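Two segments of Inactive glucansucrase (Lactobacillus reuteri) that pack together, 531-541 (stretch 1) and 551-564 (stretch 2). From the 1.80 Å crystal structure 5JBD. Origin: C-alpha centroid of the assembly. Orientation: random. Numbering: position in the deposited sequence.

Stretch 1, residues 531-541: LSRTSGMAVLV
Stretch 2, residues 551-564: SVAINMGRAHANQQ

The two stretches meet in two zones, an apolar one between strands and a polar one between loops, and together bury 509 Å² counted over both sides. Strands 537-541 and 551-555 run roughly antiparallel, at 144° between their N-to-C directions, but their axes come no nearer than 8.9 Å, so side chains rather than backbone hydrogen bonds join them. Two CA pairs set the register: Ala-538 CA lies 7.2 Å from Met-556 CA, and Arg-533 CA lies 6.2 Å from Ala-559 CA.

Arg-533 covers the most surface. It lies within a type I turn from Ser-532 to Ser-535 (phi/psi -58/-54 at Ser-532, -55/-43 at Arg-533 and -100/16 at Thr-534), closed by a weak bond from Ser-535 N to Ser-532 O (3.4 Å) and braced by Ser-535 OG donating to Leu-531 O (2.6 Å). Its CA-to-CB bond points away from stretch 2, yet the t, p, t chain brings the guanidinium to a cluster of backbone carbonyls. Arg-533 NH1 donates to Ala-559 O (3.1 Å) and Ala-561 O (3.0 Å), and Arg-533 NH2 also donates to Ala-561 O (2.9 Å). These acceptors lie near the guanidinium plane, where its N-H groups point, while Gln-563 CB covers one face, 3.5 Å from Arg-533 NH2. A long side chain with several donors suits this exposed margin.

The same arginine offers its carbonyl to Gln-563, whose CA-to-CB bond points toward stretch 1 and whose side chain is extended (chi1 -173°, chi2 168°, chi3 6°). Gln-563 NE2 donates to Arg-533 O at 2.7 Å, while Gln-563 OE1 accepts from His-560 ND1 at 2.8 Å; an amide serves well here because it carries both donor and acceptor. His-560 (chi1 -58°, chi2 -72°) thus has its ring held in place, with CE1 3.3 Å from Ser-532 O and 3.1 Å from Ser-535 O. His-560 N donates to Gly-557 O (2.9 Å). Gly-536 (102/171) adopts angles that call for glycine, and an ideal CB there would lie 3.7 Å from His-560 NE2.

In the strands, alternation turns Ala-538 and Leu-540 toward stretch 2 and Met-537 and Val-539 away. Small Ala-538 leaves room for larger neighbours: its CB lies 3.7 Å from Met-556 SD and 4.0 Å from Ile-554 CG2. Met-556, m at all three chi angles, starts sideways and bends its end inward. Leu-540 (chi1 -89°, chi2 52°) spans two partners, with CD1 3.8 Å from Ile-554 CD1 and CD2 4.3 Å from Val-552 CG2. These buried side chains fill the space between the strands.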

ATOM      1  N   LEU A 531      42.313  -2.922  -7.087  1.00 30.46           N
ATOM      2  CA  LEU A 531      41.463  -1.840  -7.605  1.00 29.39           C
ATOM      3  C   LEU A 531      41.475  -0.570  -6.753  1.00 27.87           C
ATOM      4  O   LEU A 531      40.756   0.371  -7.065  1.00 29.14           O
ATOM      5  CB  LEU A 531      40.017  -2.353  -7.783  1.00 28.95           C
ATOM      6  CG  LEU A 531      39.837  -3.570  -8.699  1.00 29.67           C
ATOM      7  CD1 LEU A 531      38.359  -3.941  -8.823  1.00 30.49           C
ATOM      8  CD2 LEU A 531      40.430  -3.312 -10.082  1.00 31.52           C
ATOM      9  N   SER A 532      42.295  -0.526  -5.697  1.00 28.01           N
ATOM     10  CA  SER A 532      42.333   0.623  -4.793  1.00 26.23           C
ATOM     11  C   SER A 532      42.661   1.907  -5.547  1.00 26.38           C
ATOM     12  O   SER A 532      41.903   2.876  -5.497  1.00 25.28           O
ATOM     13  CB  SER A 532      43.339   0.401  -3.656  1.00 26.26           C
ATOM     14  OG  SER A 532      42.845  -0.530  -2.696  1.00 25.09           O
ATOM     15  N   ARG A 533      43.773   1.888  -6.276  1.00 27.66           N
ATOM     16  CA  ARG A 533      44.257   3.066  -7.010  1.00 27.88           C
ATOM     17  C   ARG A 533      43.211   3.670  -7.973  1.00 28.80           C
ATOM     18  O   ARG A 533      43.056   4.899  -8.050  1.00 29.32           O
ATOM     19  CB  ARG A 533      45.517   2.698  -7.810  1.00 29.08           C
ATOM     20  CG  ARG A 533      46.092   3.813  -8.686  1.00 30.26           C
ATOM     21  CD  ARG A 533      46.488   5.040  -7.884  1.00 30.32           C
ATOM     22  NE  ARG A 533      47.171   6.029  -8.727  1.00 31.60           N
ATOM     23  CZ  ARG A 533      47.750   7.146  -8.279  1.00 32.65           C
ATOM     24  NH1 ARG A 533      47.750   7.465  -6.973  1.00 31.34           N
ATOM     25  NH2 ARG A 533      48.342   7.965  -9.148  1.00 31.08           N
ATOM     26  N   THR A 534      42.515   2.804  -8.705  1.00 27.26           N
ATOM     27  CA  THR A 534      41.652   3.241  -9.810  1.00 27.51           C
ATOM     28  C   THR A 534      40.160   3.298  -9.438  1.00 25.81           C
ATOM     29  O   THR A 534      39.306   3.385 -10.324  1.00 25.88           O
ATOM     30  CB  THR A 534      41.856   2.328 -11.043  1.00 29.79           C
ATOM     31  OG1 THR A 534      41.673   0.960 -10.656  1.00 30.52           O
ATOM     32  CG2 THR A 534      43.251   2.511 -11.630  1.00 30.26           C
ATOM     33  N   SER A 535      39.836   3.274  -8.142  1.00 24.82           N
ATOM     34  CA  SER A 535      38.446   3.404  -7.696  1.00 23.41           C
ATOM     35  C   SER A 535      38.300   4.560  -6.693  1.00 23.61           C
ATOM     36  O   SER A 535      39.284   5.236  -6.360  1.00 23.83           O
ATOM     37  CB  SER A 535      37.934   2.067  -7.132  1.00 23.27           C
ATOM     38  OG  SER A 535      38.710   1.630  -6.035  1.00 23.69           O
ATOM     39  N   GLY A 536      37.067   4.809  -6.254  1.00 23.00           N
ATOM     40  CA  GLY A 536      36.718   6.009  -5.498  1.00 22.72           C
ATOM     41  C   GLY A 536      36.007   7.039  -6.375  1.00 22.97           C
ATOM     42  O   GLY A 536      35.918   6.894  -7.592  1.00 23.70           O
ATOM     43  N   MET A 537      35.495   8.085  -5.739  1.00 23.68           N
ATOM     44  CA  MET A 537      34.647   9.088  -6.408  1.00 25.13           C
ATOM     45  C   MET A 537      34.574  10.351  -5.546  1.00 25.01           C
ATOM     46  O   MET A 537      34.650  10.282  -4.321  1.00 22.69           O
ATOM     47  CB  MET A 537      33.228   8.507  -6.654  1.00 24.87           C
ATOM     48  CG  MET A 537      32.206   9.451  -7.305  1.00 23.90           C
ATOM     49  SD  MET A 537      30.526   8.772  -7.448  1.00 24.74           S
ATOM     50  CE  MET A 537      30.694   7.779  -8.925  1.00 24.03           C
ATOM     51  N   ALA A 538      34.439  11.500  -6.208  1.00 26.09           N
ATOM     52  CA  ALA A 538      34.086  12.758  -5.549  1.00 25.31           C
ATOM     53  C   ALA A 538      32.774  13.258  -6.129  1.00 24.37           C
ATOM     54  O   ALA A 538      32.629  13.379  -7.344  1.00 24.00           O
ATOM     55  CB  ALA A 538      35.179  13.793  -5.750  1.00 25.11           C
ATOM     56  N   VAL A 539      31.820  13.536  -5.244  1.00 24.63           N
ATOM     57  CA  VAL A 539      30.542  14.133  -5.596  1.00 24.86           C
ATOM     58  C   VAL A 539      30.447  15.526  -4.940  1.00 25.18           C
ATOM     59  O   VAL A 539      30.530  15.648  -3.720  1.00 24.23           O
ATOM     60  CB  VAL A 539      29.390  13.236  -5.115  1.00 25.53           C
ATOM     61  CG1 VAL A 539      28.036  13.915  -5.309  1.00 25.81           C
ATOM     62  CG2 VAL A 539      29.437  11.902  -5.843  1.00 25.44           C
ATOM     63  N   LEU A 540      30.268  16.553  -5.761  1.00 23.64           N
ATOM     64  CA  LEU A 540      30.161  17.947  -5.308  1.00 24.67           C
ATOM     65  C   LEU A 540      28.727  18.399  -5.483  1.00 24.57           C
ATOM     66  O   LEU A 540      28.222  18.402  -6.601  1.00 26.05           O
ATOM     67  CB  LEU A 540      31.094  18.856  -6.111  1.00 25.65           C
ATOM     68  CG  LEU A 540      32.512  19.031  -5.582  1.00 28.47           C
ATOM     69  CD1 LEU A 540      33.188  17.699  -5.318  1.00 30.62           C
ATOM     70  CD2 LEU A 540      33.340  19.878  -6.538  1.00 29.59           C
ATOM     71  N   VAL A 541      28.084  18.800  -4.388  1.00 23.72           N
ATOM     72  CA  VAL A 541      26.711  19.234  -4.417  1.00 24.07           C
ATOM     73  C   VAL A 541      26.521  20.532  -3.640  1.00 26.05           C
ATOM     74  O   VAL A 541      26.888  20.609  -2.463  1.00 26.04           O
ATOM     75  CB  VAL A 541      25.798  18.149  -3.823  1.00 24.61           C
ATOM     76  CG1 VAL A 541      24.360  18.648  -3.725  1.00 25.29           C
ATOM     77  CG2 VAL A 541      25.886  16.892  -4.670  1.00 23.96           C
ATOM     78  N   SER A 551      37.120  28.665  -6.448  1.00 30.14           N
ATOM     79  CA  SER A 551      37.891  27.430  -6.488  1.00 32.13           C
ATOM     80  C   SER A 551      37.709  26.676  -5.160  1.00 31.29           C
ATOM     81  O   SER A 551      37.546  27.308  -4.123  1.00 30.20           O
ATOM     82  CB  SER A 551      39.358  27.757  -6.710  1.00 35.25           C
ATOM     83  OG  SER A 551      40.125  26.578  -6.846  1.00 42.34           O
ATOM     84  N   VAL A 552      37.699  25.340  -5.217  1.00 30.09           N
ATOM     85  CA  VAL A 552      37.603  24.493  -4.025  1.00 29.29           C
ATOM     86  C   VAL A 552      38.624  23.367  -4.101  1.00 28.73           C
ATOM     87  O   VAL A 552      38.996  22.945  -5.192  1.00 28.53           O
ATOM     88  CB  VAL A 552      36.193  23.890  -3.845  1.00 30.01           C
ATOM     89  CG1 VAL A 552      35.179  25.001  -3.594  1.00 32.34           C
ATOM     90  CG2 VAL A 552      35.771  23.065  -5.055  1.00 29.72           C
ATOM     91  N   ALA A 553      39.033  22.865  -2.932  1.00 27.18           N
ATOM     92  CA  ALA A 553      40.041  21.815  -2.827  1.00 28.61           C
ATOM     93  C   ALA A 553      39.388  20.557  -2.242  1.00 29.29           C
ATOM     94  O   ALA A 553      38.920  20.589  -1.106  1.00 28.40           O
ATOM     95  CB  ALA A 553      41.181  22.280  -1.933  1.00 29.49           C
ATOM     96  N   ILE A 554      39.351  19.479  -3.029  1.00 27.77           N
ATOM     97  CA  ILE A 554      38.733  18.201  -2.627  1.00 28.41           C
ATOM     98  C   ILE A 554      39.817  17.206  -2.224  1.00 26.25           C
ATOM     99  O   ILE A 554      40.741  16.968  -2.986  1.00 26.75           O
ATOM    100  CB  ILE A 554      37.932  17.552  -3.790  1.00 27.87           C
ATOM    101  CG1 ILE A 554      37.046  18.577  -4.498  1.00 30.17           C
ATOM    102  CG2 ILE A 554      37.115  16.356  -3.285  1.00 27.83           C
ATOM    103  CD1 ILE A 554      36.153  19.379  -3.579  1.00 30.73           C
ATOM    104  N   ASN A 555      39.700  16.613  -1.045  1.00 27.16           N
ATOM    105  CA  ASN A 555      40.655  15.603  -0.622  1.00 25.69           C
ATOM    106  C   ASN A 555      40.246  14.213  -1.118  1.00 26.11           C
ATOM    107  O   ASN A 555      39.376  13.565  -0.523  1.00 25.63           O
ATOM    108  CB  ASN A 555      40.816  15.582   0.896  1.00 25.14           C
ATOM    109  CG  ASN A 555      41.891  14.609   1.343  1.00 25.84           C
ATOM    110  OD1 ASN A 555      42.679  14.125   0.521  1.00 26.17           O
ATOM    111  ND2 ASN A 555      41.967  14.349   2.644  1.00 25.61           N
ATOM    112  N   MET A 556      40.912  13.740  -2.169  1.00 26.01           N
ATOM    113  CA  MET A 556      40.670  12.398  -2.715  1.00 27.45           C
ATOM    114  C   MET A 556      41.337  11.283  -1.897  1.00 26.57           C
ATOM    115  O   MET A 556      40.984  10.106  -2.051  1.00 26.79           O
ATOM    116  CB  MET A 556      41.129  12.332  -4.178  1.00 27.23           C
ATOM    117  CG  MET A 556      40.566  13.440  -5.071  1.00 28.43           C
ATOM    118  SD  MET A 556      38.759  13.527  -5.090  1.00 27.13           S
ATOM    119  CE  MET A 556      38.372  12.006  -5.937  1.00 28.04           C
ATOM    120  N   GLY A 557      42.304  11.649  -1.057  1.00 25.30           N
ATOM    121  CA  GLY A 557      43.016  10.714  -0.196  1.00 26.52           C
ATOM    122  C   GLY A 557      44.433  10.411  -0.647  1.00 26.12           C
ATOM    123  O   GLY A 557      44.779  10.589  -1.817  1.00 25.30           O
ATOM    124  N   ARG A 558      45.232   9.905   0.289  1.00 28.27           N
ATOM    125  CA  ARG A 558      46.641   9.570   0.055  1.00 29.88           C
ATOM    126  C   ARG A 558      46.841   8.468  -0.983  1.00 29.79           C
ATOM    127  O   ARG A 558      47.895   8.393  -1.592  1.00 29.45           O
ATOM    128  CB  ARG A 558      47.343   9.134   1.363  1.00 31.57           C
ATOM    129  CG  ARG A 558      47.492  10.231   2.402  1.00 34.02           C
ATOM    130  CD  ARG A 558      48.560  11.236   1.995  1.00 34.72           C
ATOM    131  NE  ARG A 558      48.555  12.410   2.864  1.00 34.66           N
ATOM    132  CZ  ARG A 558      49.218  13.537   2.616  1.00 36.97           C
ATOM    133  NH1 ARG A 558      49.967  13.665   1.516  1.00 35.34           N
ATOM    134  NH2 ARG A 558      49.136  14.550   3.485  1.00 35.06           N
ATOM    135  N   ALA A 559      45.831   7.622  -1.183  1.00 28.75           N
ATOM    136  CA  ALA A 559      45.879   6.611  -2.237  1.00 28.63           C
ATOM    137  C   ALA A 559      45.798   7.195  -3.637  1.00 27.00           C
ATOM    138  O   ALA A 559      46.021   6.473  -4.601  1.00 27.83           O
ATOM    139  CB  ALA A 559      44.761   5.587  -2.039  1.00 26.69           C
ATOM    140  N   HIS A 560      45.489   8.491  -3.762  1.00 27.21           N
ATOM    141  CA  HIS A 560      45.191   9.095  -5.046  1.00 26.61           C
ATOM    142  C   HIS A 560      45.984  10.371  -5.362  1.00 26.91           C
ATOM    143  O   HIS A 560      45.447  11.314  -5.945  1.00 26.47           O
ATOM    144  CB  HIS A 560      43.694   9.357  -5.101  1.00 28.41           C
ATOM    145  CG  HIS A 560      42.878   8.117  -4.908  1.00 27.38           C
ATOM    146  ND1 HIS A 560      42.793   7.138  -5.869  1.00 28.31           N
ATOM    147  CD2 HIS A 560      42.164   7.673  -3.851  1.00 28.00           C
ATOM    148  CE1 HIS A 560      42.039   6.151  -5.420  1.00 28.64           C
ATOM    149  NE2 HIS A 560      41.643   6.451  -4.196  1.00 27.31           N
ATOM    150  N   ALA A 561      47.269  10.363  -5.023  1.00 29.28           N
ATOM    151  CA  ALA A 561      48.184  11.473  -5.355  1.00 29.76           C
ATOM    152  C   ALA A 561      48.636  11.350  -6.799  1.00 31.11           C
ATOM    153  O   ALA A 561      48.753  10.244  -7.330  1.00 30.14           O
ATOM    154  CB  ALA A 561      49.388  11.483  -4.425  1.00 30.75           C
ATOM    155  N   ASN A 562      48.848  12.494  -7.449  1.00 33.61           N
ATOM    156  CA  ASN A 562      49.355  12.548  -8.823  1.00 34.27           C
ATOM    157  C   ASN A 562      48.524  11.664  -9.753  1.00 33.80           C
ATOM    158  O   ASN A 562      49.060  10.842 -10.505  1.00 33.57           O
ATOM    159  CB  ASN A 562      50.843  12.157  -8.858  1.00 35.76           C
ATOM    160  CG  ASN A 562      51.699  12.997  -7.906  1.00 37.42           C
ATOM    161  OD1 ASN A 562      52.388  12.459  -7.034  1.00 37.83           O
ATOM    162  ND2 ASN A 562      51.633  14.314  -8.054  1.00 36.28           N
ATOM    163  N   GLN A 563      47.209  11.848  -9.690  1.00 31.92           N
ATOM    164  CA  GLN A 563      46.278  10.983 -10.400  1.00 30.48           C
ATOM    165  C   GLN A 563      45.280  11.751 -11.244  1.00 30.22           C
ATOM    166  O   GLN A 563      44.738  12.765 -10.808  1.00 28.54           O
ATOM    167  CB  GLN A 563      45.536  10.087  -9.410  1.00 29.86           C
ATOM    168  CG  GLN A 563      44.682   9.040 -10.111  1.00 28.65           C
ATOM    169  CD  GLN A 563      44.167   7.954  -9.196  1.00 28.31           C
ATOM    170  OE1 GLN A 563      44.338   7.996  -7.977  1.00 26.76           O
ATOM    171  NE2 GLN A 563      43.510   6.960  -9.796  1.00 28.40           N
ATOM    172  N   GLN A 564      45.020  11.225 -12.444  1.00 30.61           N
ATOM    173  CA  GLN A 564      44.075  11.821 -13.389  1.00 30.75           C
ATOM    174  C   GLN A 564      42.644  11.411 -13.074  1.00 29.27           C
ATOM    175  O   GLN A 564      42.370  10.225 -12.874  1.00 29.62           O
ATOM    176  CB  GLN A 564      44.401  11.371 -14.808  1.00 31.99           C
ATOM    177  CG  GLN A 564      45.810  11.731 -15.237  1.00 34.29           C
ATOM    178  CD  GLN A 564      46.022  11.561 -16.720  1.00 35.87           C
ATOM    179  OE1 GLN A 564      45.339  10.777 -17.383  1.00 38.66           O
ATOM    180  NE2 GLN A 564      46.944  12.333 -17.259  1.00 38.09           N
TER